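Local coordinates for protein rRNA N-glycosidase (Bougainvillea spectabilis, PDB 3CTK) that belongs to the ribosome-inactivating proteins, a family that shares a mixed alpha and beta fold, at residues A[8-11]-A[12-15]; A[18-21]-A[22-25]; A[235-238]-A[239-242]. All coordinates share one frame; numbering follows the deposited sequence. Where two conformers were deposited one is given.

In the fold
Contact 1 (8-15) turns the chain from strand 3-7 into helix 14-25, and contact 2 (18-25) follows on the same helix, the two centres about 15 Å apart. Both are made of residues close in sequence, as is contact 3 (235-242). That last one follows on from the short helix 234-237, far along the chain, yet it returns to contact 2, where Arg22 NE packs 3.6 Å from Gly242 CA; their centres are about 17 Å apart. Contacts 1 and 3 stay separate, with nearest atoms about 11 Å apart.

Contact 1 of 3, residues A[8-11]-A[12-15]; sequences LGEA and YEYP
Tyr12 folds its ring back over the chain that precedes it, so that one face lies above the backbone of Glu10, with Glu10 C 4.0 Å from the ring plane and displaced toward the rim. A chi1 of 56° puts CG between the backbone N and the carbonyl carbon, which turns the ring over Glu10. Farther out, Tyr12 CE2 comes within 3.8 Å of Glu10 CA, and the phenol oxygen OH reaches 3.9 Å from Glu10 CB. These contacts lie alongside a 3-10 turn that carries the chain from strand 3-7 into helix 14-25, within the first beta-alpha-beta unit of the ribosome-inactivating protein fold. Two successive bonds make the turn: Glu13 N to Glu10 O at 3.0 Å, nearly straight at 165°, and Tyr14 N to Ala11 O, also 3.0 Å. Glu10 and Glu13 run side by side in the same direction, their carboxylate planes 44° apart, and Glu10 OE1 stays 5.3 Å from Glu13 OE1, a spacing at which the like charges probably repel mildly. Tyr14 rests CB against Ala11 O while its ring departs toward helix 170-180 and its OH bonds to Met162 O.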
ATOM      1  N   LEU A   8      15.791   1.372   4.294  1.00  7.70           N
ATOM      2  CA  LEU A   8      15.923   2.430   3.298  1.00  8.32           C
ATOM      3  C   LEU A   8      17.356   2.727   2.862  1.00 10.13           C
ATOM      4  O   LEU A   8      17.580   3.529   1.958  1.00 10.56           O
ATOM      5  CB  LEU A   8      15.239   3.707   3.799  1.00  8.02           C
ATOM      6  CG  LEU A   8      13.759   3.537   4.152  1.00  7.99           C
ATOM      7  CD1 LEU A   8      13.157   4.892   4.501  1.00  7.00           C
ATOM      8  CD2 LEU A   8      13.010   2.911   2.978  1.00  8.45           C
ATOM      9  N   GLY A   9      18.318   2.074   3.504  1.00  9.67           N
ATOM     10  CA  GLY A   9      19.710   2.257   3.137  1.00 11.41           C
ATOM     11  C   GLY A   9      20.124   1.187   2.139  1.00 12.48           C
ATOM     12  O   GLY A   9      21.259   1.173   1.658  1.00 13.62           O
ATOM     13  N   GLU A  10      19.192   0.289   1.827  1.00 12.09           N
ATOM     14  CA  GLU A  10      19.433  -0.806   0.887  1.00 12.26           C
ATOM     15  C   GLU A  10      18.316  -0.805  -0.150  1.00 12.37           C
ATOM     16  O   GLU A  10      17.596  -1.793  -0.298  1.00 12.85           O
ATOM     17  CB  GLU A  10      19.423  -2.152   1.618  1.00 15.46           C
ATOM     18  CG  GLU A  10      20.034  -2.130   3.006  1.00 19.69           C
ATOM     19  CD  GLU A  10      20.046  -3.501   3.653  1.00 22.93           C
ATOM     20  OE1 GLU A  10      19.056  -4.248   3.488  1.00 24.17           O
ATOM     21  OE2 GLU A  10      21.038  -3.831   4.337  1.00 24.62           O
ATOM     22  N   ALA A  11      18.176   0.304  -0.867  1.00 11.63           N
ATOM     23  CA  ALA A  11      17.120   0.443  -1.863  1.00 12.65           C
ATOM     24  C   ALA A  11      17.035  -0.689  -2.883  1.00 12.45           C
ATOM     25  O   ALA A  11      15.946  -1.041  -3.329  1.00 10.79           O
ATOM     26  CB  ALA A  11      17.261   1.785  -2.584  1.00 12.36           C
ATOM     27  N   TYR A  12      18.175  -1.268  -3.247  1.00 12.47           N
ATOM     28  CA  TYR A  12      18.195  -2.342  -4.239  1.00 12.76           C
ATOM     29  C   TYR A  12      17.456  -3.612  -3.815  1.00 12.57           C
ATOM     30  O   TYR A  12      17.199  -4.486  -4.643  1.00 12.60           O
ATOM     31  CB  TYR A  12      19.643  -2.674  -4.604  1.00 15.44           C
ATOM     32  CG  TYR A  12      20.478  -3.023  -3.403  1.00 13.32           C
ATOM     33  CD1 TYR A  12      20.501  -4.320  -2.899  1.00 14.98           C
ATOM     34  CD2 TYR A  12      21.192  -2.036  -2.723  1.00 16.03           C
ATOM     35  CE1 TYR A  12      21.205  -4.629  -1.747  1.00 16.35           C
ATOM     36  CE2 TYR A  12      21.900  -2.334  -1.569  1.00 16.54           C
ATOM     37  CZ  TYR A  12      21.900  -3.631  -1.086  1.00 16.75           C
ATOM     38  OH  TYR A  12      22.585  -3.927   0.065  1.00 19.99           O
ATOM     39  N   GLU A  13      17.107  -3.713  -2.535  1.00 11.18           N
ATOM     40  CA  GLU A  13      16.383  -4.878  -2.025  1.00 10.92           C
ATOM     41  C   GLU A  13      14.872  -4.736  -2.224  1.00  9.81           C
ATOM     42  O   GLU A  13      14.107  -5.668  -1.959  1.00  9.32           O
ATOM     43  CB  GLU A  13      16.671  -5.067  -0.534  1.00 13.03           C
ATOM     44  CG  GLU A  13      18.052  -5.615  -0.231  1.00 16.62           C
ATOM     45  CD  GLU A  13      18.214  -7.055  -0.683  1.00 21.57           C
ATOM     46  OE1 GLU A  13      19.349  -7.575  -0.616  1.00 22.86           O
ATOM     47  OE2 GLU A  13      17.206  -7.672  -1.097  1.00 20.26           O
ATOM     48  N   TYR A  14      14.452  -3.571  -2.699  1.00  8.57           N
ATOM     49  CA  TYR A  14      13.036  -3.285  -2.908  1.00  9.09           C
ATOM     50  C   TYR A  14      12.268  -4.358  -3.684  1.00  9.27           C
ATOM     51  O   TYR A  14      11.215  -4.815  -3.236  1.00  9.44           O
ATOM     52  CB  TYR A  14      12.881  -1.934  -3.605  1.00  8.95           C
ATOM     53  CG  TYR A  14      11.447  -1.501  -3.803  1.00  7.92           C
ATOM     54  CD1 TYR A  14      10.670  -1.065  -2.727  1.00  8.20           C
ATOM     55  CD2 TYR A  14      10.875  -1.499  -5.073  1.00  7.44           C
ATOM     56  CE1 TYR A  14       9.352  -0.629  -2.920  1.00  6.14           C
ATOM     57  CE2 TYR A  14       9.569  -1.071  -5.274  1.00  6.71           C
ATOM     58  CZ  TYR A  14       8.815  -0.635  -4.198  1.00  5.86           C
ATOM     59  OH  TYR A  14       7.532  -0.196  -4.419  1.00  7.90           O
ATOM     60  N   PRO A  15      12.770  -4.770  -4.858  1.00  9.77           N
ATOM     61  CA  PRO A  15      12.028  -5.796  -5.601  1.00 10.72           C
ATOM     62  C   PRO A  15      11.795  -7.083  -4.806  1.00 10.06           C
ATOM     63  O   PRO A  15      10.723  -7.688  -4.889  1.00 11.05           O
ATOM     64  CB  PRO A  15      12.893  -6.016  -6.841  1.00 10.86           C
ATOM     65  CG  PRO A  15      13.491  -4.658  -7.067  1.00 11.92           C
ATOM     66  CD  PRO A  15      13.897  -4.259  -5.661  1.00 10.91           C
TER

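Contact 2 of 3, residues A[18-21]-A[22-25]; sequences IQDL and RNEL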
ATOM      1  N   ILE A  18       9.042  -6.378  -2.077  1.00  8.10           N
ATOM      2  CA  ILE A  18       7.685  -6.375  -2.610  1.00  7.88           C
ATOM      3  C   ILE A  18       7.206  -7.788  -2.930  1.00  8.27           C
ATOM      4  O   ILE A  18       6.048  -8.120  -2.688  1.00  7.92           O
ATOM      5  CB  ILE A  18       7.583  -5.499  -3.882  1.00  7.51           C
ATOM      6  CG1 ILE A  18       7.784  -4.028  -3.514  1.00  6.21           C
ATOM      7  CG2 ILE A  18       6.224  -5.683  -4.552  1.00  8.12           C
ATOM      8  CD1 ILE A  18       6.777  -3.501  -2.511  1.00  5.33           C
ATOM      9  N   GLN A  19       8.088  -8.627  -3.469  1.00  8.10           N
ATOM     10  CA  GLN A  19       7.684  -9.991  -3.784  1.00  8.48           C
ATOM     11  C   GLN A  19       7.380 -10.757  -2.502  1.00  8.03           C
ATOM     12  O   GLN A  19       6.427 -11.541  -2.455  1.00  7.54           O
ATOM     13  CB  GLN A  19       8.768 -10.720  -4.586  1.00 10.29           C
ATOM     14  CG  GLN A  19       8.376 -12.148  -4.961  1.00 11.36           C
ATOM     15  CD  GLN A  19       7.081 -12.214  -5.755  1.00 13.07           C
ATOM     16  OE1 GLN A  19       6.112 -12.852  -5.338  1.00 16.62           O
ATOM     17  NE2 GLN A  19       7.060 -11.555  -6.904  1.00 15.70           N
ATOM     18  N   ASP A  20       8.171 -10.528  -1.456  1.00  7.16           N
ATOM     19  CA  ASP A  20       7.925 -11.217  -0.192  1.00  8.37           C
ATOM     20  C   ASP A  20       6.594 -10.783   0.419  1.00  7.47           C
ATOM     21  O   ASP A  20       5.906 -11.587   1.055  1.00  7.41           O
ATOM     22  CB  ASP A  20       9.068 -10.971   0.805  1.00 10.66           C
ATOM     23  CG  ASP A  20      10.365 -11.660   0.391  1.00 14.56           C
ATOM     24  OD1 ASP A  20      10.306 -12.661  -0.357  1.00 15.76           O
ATOM     25  OD2 ASP A  20      11.447 -11.207   0.824  1.00 15.72           O
ATOM     26  N   LEU A  21       6.227  -9.517   0.225  1.00  6.60           N
ATOM     27  CA  LEU A  21       4.957  -9.014   0.741  1.00  5.41           C
ATOM     28  C   LEU A  21       3.810  -9.666  -0.031  1.00  4.88           C
ATOM     29  O   LEU A  21       2.806 -10.070   0.559  1.00  5.01           O
ATOM     30  CB  LEU A  21       4.884  -7.485   0.616  1.00  5.85           C
ATOM     31  CG  LEU A  21       3.564  -6.791   0.988  1.00  6.08           C
ATOM     32  CD1 LEU A  21       3.098  -7.204   2.379  1.00  6.07           C
ATOM     33  CD2 LEU A  21       3.764  -5.280   0.915  1.00  4.57           C
ATOM     34  N   ARG A  22       3.954  -9.784  -1.348  1.00  3.45           N
ATOM     35  CA  ARG A  22       2.905 -10.422  -2.144  1.00  5.10           C
ATOM     36  C   ARG A  22       2.704 -11.869  -1.696  1.00  6.26           C
ATOM     37  O   ARG A  22       1.582 -12.366  -1.676  1.00  5.41           O
ATOM     38  CB  ARG A  22       3.256 -10.406  -3.636  1.00  3.75           C
ATOM     39  CG  ARG A  22       3.126  -9.047  -4.303  1.00  4.99           C
ATOM     40  CD  ARG A  22       3.547  -9.098  -5.773  1.00  7.01           C
ATOM     41  NE  ARG A  22       3.501  -7.768  -6.374  1.00  7.25           N
ATOM     42  CZ  ARG A  22       4.398  -7.298  -7.233  1.00  9.00           C
ATOM     43  NH1 ARG A  22       5.423  -8.053  -7.611  1.00  7.61           N
ATOM     44  NH2 ARG A  22       4.288  -6.056  -7.689  1.00  6.98           N
ATOM     45  N   ASN A  23       3.798 -12.543  -1.348  1.00  6.53           N
ATOM     46  CA  ASN A  23       3.722 -13.931  -0.900  1.00  8.16           C
ATOM     47  C   ASN A  23       2.860 -14.045   0.358  1.00  7.89           C
ATOM     48  O   ASN A  23       2.134 -15.024   0.541  1.00  7.18           O
ATOM     49  CB  ASN A  23       5.129 -14.473  -0.615  1.00  8.54           C
ATOM     50  CG  ASN A  23       5.934 -14.724  -1.881  1.00 11.62           C
ATOM     51  OD1 ASN A  23       7.135 -14.987  -1.818  1.00 14.53           O
ATOM     52  ND2 ASN A  23       5.276 -14.659  -3.033  1.00  8.89           N
ATOM     53  N   GLU A  24       2.945 -13.042   1.225  1.00  6.40           N
ATOM     54  CA  GLU A  24       2.161 -13.029   2.458  1.00  8.86           C
ATOM     55  C   GLU A  24       0.686 -12.732   2.184  1.00  8.61           C
ATOM     56  O   GLU A  24      -0.194 -13.191   2.912  1.00 10.75           O
ATOM     57  CB  GLU A  24       2.709 -11.975   3.424  1.00 11.20           C
ATOM     58  CG  GLU A  24       4.112 -12.259   3.922  1.00 14.07           C
ATOM     59  CD  GLU A  24       4.173 -13.478   4.818  1.00 19.22           C
ATOM     60  OE1 GLU A  24       5.278 -14.036   4.980  1.00 22.44           O
ATOM     61  OE2 GLU A  24       3.120 -13.875   5.369  1.00 19.19           O
ATOM     62  N   LEU A  25       0.423 -11.968   1.129  1.00  7.21           N
ATOM     63  CA  LEU A  25      -0.940 -11.584   0.771  1.00  6.56           C
ATOM     64  C   LEU A  25      -1.666 -12.602  -0.113  1.00  6.42           C
ATOM     65  O   LEU A  25      -2.898 -12.675  -0.099  1.00  6.72           O
ATOM     66  CB  LEU A  25      -0.919 -10.225   0.053  1.00  6.48           C
ATOM     67  CG  LEU A  25      -0.308  -9.026   0.787  1.00  5.40           C
ATOM     68  CD1 LEU A  25      -0.085  -7.874  -0.194  1.00  5.35           C
ATOM     69  CD2 LEU A  25      -1.225  -8.597   1.928  1.00  7.55           C
TER
HETATM   70  O   HOH W   1       5.149 -10.876  -8.423  1.00 17.49           O
HETATM   71  O   HOH W   2       7.051 -13.778   2.401  1.00 11.80           O
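Regular alpha-helical bonds join 18-21 to 22-25, among them Arg22 N to Ile18 O at 3.0 Å and Leu25 N to Leu21 O at 3.1 Å, whereas Glu24 N to Asp20 O is weak. Arg22 is the long side chain here: extended from CG to NE, it runs back along the helix until its guanidinium lies flat beneath a methyl group, Ile18 CG2 sitting 3.6 Å above the plane and over its centre. Gln19 NE2 stands at the guanidinium edge, the amide and guanidinium planes 63° apart, and a water accepts from Gln19 NE2 and, weakly, from Arg22 NH1. Beyond the helix, a salt bridge to Glu173 and bonds to the carbonyls of Ala166 and Ala167 hold the buried cation. Gln19 bends at chi2 (57°), bringing OE1 3.0 Å from Asn23 ND2 with the two amides inclined by 46°. On the buried side, Leu21 CG meets Leu25 CD1 at 4.0 Å, both leucines also touching Ala167 of helix 149-168. Leu21 and Leu25 thus face that helix while Gln19 and Asn23 lie on the exposed side, Arg22 being a buried exception tied to Glu173, on the crossover helix of a beta-alpha-beta unit linking strands 3-7 and 47-53.

Contact 3 of 3, residues A[235-238]-A[239-242]; sequences SQIS and PDMG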
ATOM      1  N   SER A 235      -4.836 -10.153 -21.258  1.00 10.13           N
ATOM      2  CA  SER A 235      -3.432 -10.002 -21.648  1.00 10.42           C
ATOM      3  C   SER A 235      -2.960  -8.551 -21.701  1.00 10.53           C
ATOM      4  O   SER A 235      -1.758  -8.276 -21.636  1.00 10.73           O
ATOM      5  CB  SER A 235      -3.186 -10.667 -23.006  1.00 11.16           C
ATOM      6  OG  SER A 235      -3.981 -10.081 -24.023  1.00 12.31           O
ATOM      7  N   GLN A 236      -3.901  -7.623 -21.817  1.00  9.55           N
ATOM      8  CA  GLN A 236      -3.564  -6.209 -21.877  1.00 10.51           C
ATOM      9  C   GLN A 236      -3.254  -5.618 -20.505  1.00 10.37           C
ATOM     10  O   GLN A 236      -2.462  -4.683 -20.387  1.00 11.21           O
ATOM     11  CB  GLN A 236      -4.717  -5.427 -22.511  1.00 12.32           C
ATOM     12  CG  GLN A 236      -4.960  -5.774 -23.968  1.00 14.92           C
ATOM     13  CD  GLN A 236      -6.287  -5.257 -24.490  1.00 18.10           C
ATOM     14  OE1 GLN A 236      -6.572  -5.348 -25.686  1.00 23.49           O
ATOM     15  NE2 GLN A 236      -7.110  -4.722 -23.600  1.00 14.12           N
ATOM     16  N   ILE A 237      -3.860  -6.174 -19.465  1.00  8.95           N
ATOM     17  CA  ILE A 237      -3.673  -5.638 -18.123  1.00  8.67           C
ATOM     18  C   ILE A 237      -2.938  -6.570 -17.150  1.00  8.79           C
ATOM     19  O   ILE A 237      -2.378  -6.117 -16.153  1.00  7.24           O
ATOM     20  CB  ILE A 237      -5.061  -5.221 -17.539  1.00  7.66           C
ATOM     21  CG1 ILE A 237      -4.905  -4.607 -16.146  1.00 10.61           C
ATOM     22  CG2 ILE A 237      -5.993  -6.415 -17.510  1.00  7.80           C
ATOM     23  CD1 ILE A 237      -4.232  -3.254 -16.143  1.00 10.50           C
ATOM     24  N   SER A 238      -2.919  -7.866 -17.443  1.00  8.27           N
ATOM     25  CA  SER A 238      -2.257  -8.822 -16.564  1.00  8.50           C
ATOM     26  C   SER A 238      -0.790  -8.489 -16.253  1.00  8.95           C
ATOM     27  O   SER A 238      -0.335  -8.693 -15.127  1.00  8.56           O
ATOM     28  CB  SER A 238      -2.362 -10.240 -17.146  0.50  8.88           C
ATOM     29  OG  SER A 238      -1.777 -10.324 -18.433  0.50  9.25           O
ATOM     30  N   PRO A 239      -0.033  -7.969 -17.236  1.00  8.67           N
ATOM     31  CA  PRO A 239       1.375  -7.644 -16.963  1.00  8.54           C
ATOM     32  C   PRO A 239       1.586  -6.555 -15.907  1.00  7.93           C
ATOM     33  O   PRO A 239       2.663  -6.463 -15.315  1.00  8.62           O
ATOM     34  CB  PRO A 239       1.904  -7.215 -18.331  1.00  9.05           C
ATOM     35  CG  PRO A 239       1.030  -7.978 -19.289  1.00  9.57           C
ATOM     36  CD  PRO A 239      -0.334  -7.818 -18.671  1.00  9.65           C
ATOM     37  N   ASP A 240       0.572  -5.724 -15.684  1.00  6.66           N
ATOM     38  CA  ASP A 240       0.680  -4.652 -14.694  1.00  7.09           C
ATOM     39  C   ASP A 240       0.196  -5.069 -13.309  1.00  6.79           C
ATOM     40  O   ASP A 240       0.350  -4.318 -12.344  1.00  6.73           O
ATOM     41  CB  ASP A 240      -0.127  -3.424 -15.135  1.00  7.47           C
ATOM     42  CG  ASP A 240       0.396  -2.799 -16.411  1.00 11.57           C
ATOM     43  OD1 ASP A 240       1.631  -2.722 -16.580  1.00 14.85           O
ATOM     44  OD2 ASP A 240      -0.432  -2.367 -17.238  1.00 13.84           O
ATOM     45  N   MET A 241      -0.381  -6.263 -13.203  1.00  5.96           N
ATOM     46  CA  MET A 241      -0.923  -6.735 -11.927  1.00  4.72           C
ATOM     47  C   MET A 241       0.026  -7.528 -11.034  1.00  5.58           C
ATOM     48  O   MET A 241       0.752  -8.408 -11.502  1.00  5.97           O
ATOM     49  CB  MET A 241      -2.170  -7.584 -12.173  1.00  4.54           C
ATOM     50  CG  MET A 241      -3.263  -6.888 -12.962  1.00  5.60           C
ATOM     51  SD  MET A 241      -3.708  -5.264 -12.302  1.00  8.49           S
ATOM     52  CE  MET A 241      -4.503  -5.697 -10.754  1.00  8.63           C
ATOM     53  N   GLY A 242      -0.007  -7.212  -9.740  1.00  4.01           N
ATOM     54  CA  GLY A 242       0.821  -7.902  -8.764  1.00  5.77           C
ATOM     55  C   GLY A 242      -0.017  -8.900  -7.976  1.00  5.24           C
ATOM     56  O   GLY A 242       0.382 -10.048  -7.774  1.00  6.84           O
TER
HETATM   57  O   HOH W   3      -0.194  -3.899 -19.279  1.00 27.43           O
HETATM   58  O   HOH W   4       1.607 -10.244 -13.548  1.00 16.44           O
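Ile237 and Met241 meet where the short, weakly bonded helix 234-237, which follows the two-stranded antiparallel sheet 214-222/228-233, tightens into a 3-10 turn and runs out into loop. Two i to i+3 bonds form this turn, Asp240 N to Ile237 O at 3.0 Å and Met241 N to Ser238 O at 3.1 Å. Pro239, which has no N-H to offer, lies within both turns and lays its ring over the preceding helical turn, CD lying 3.3 Å from Ser235 O.

Met241 can be followed outward. Its CB begins beside Ser238 O, at 3.7 Å. CG, anti to the carbonyl carbon (chi1 -56°), drops onto the turn and approaches Ile237 O to 3.4 Å. Bends at chi2 and chi3 then curl the chain through SD to the terminal CE, and SD lies 4.1 Å from Ile237 CG1, the two side chains meeting at a slant. Met241 and Ile237 both touch Ile201 of helix 198-208, so that apolar groups from both halves of the turn face the same helix.

Asp240 crosses Ile237 at about a right angle, and its OD2 forms a salt bridge with Lys190. That same oxygen accepts from a water which also donates to a backbone carbonyl, 2.6 Å from Gln236 O.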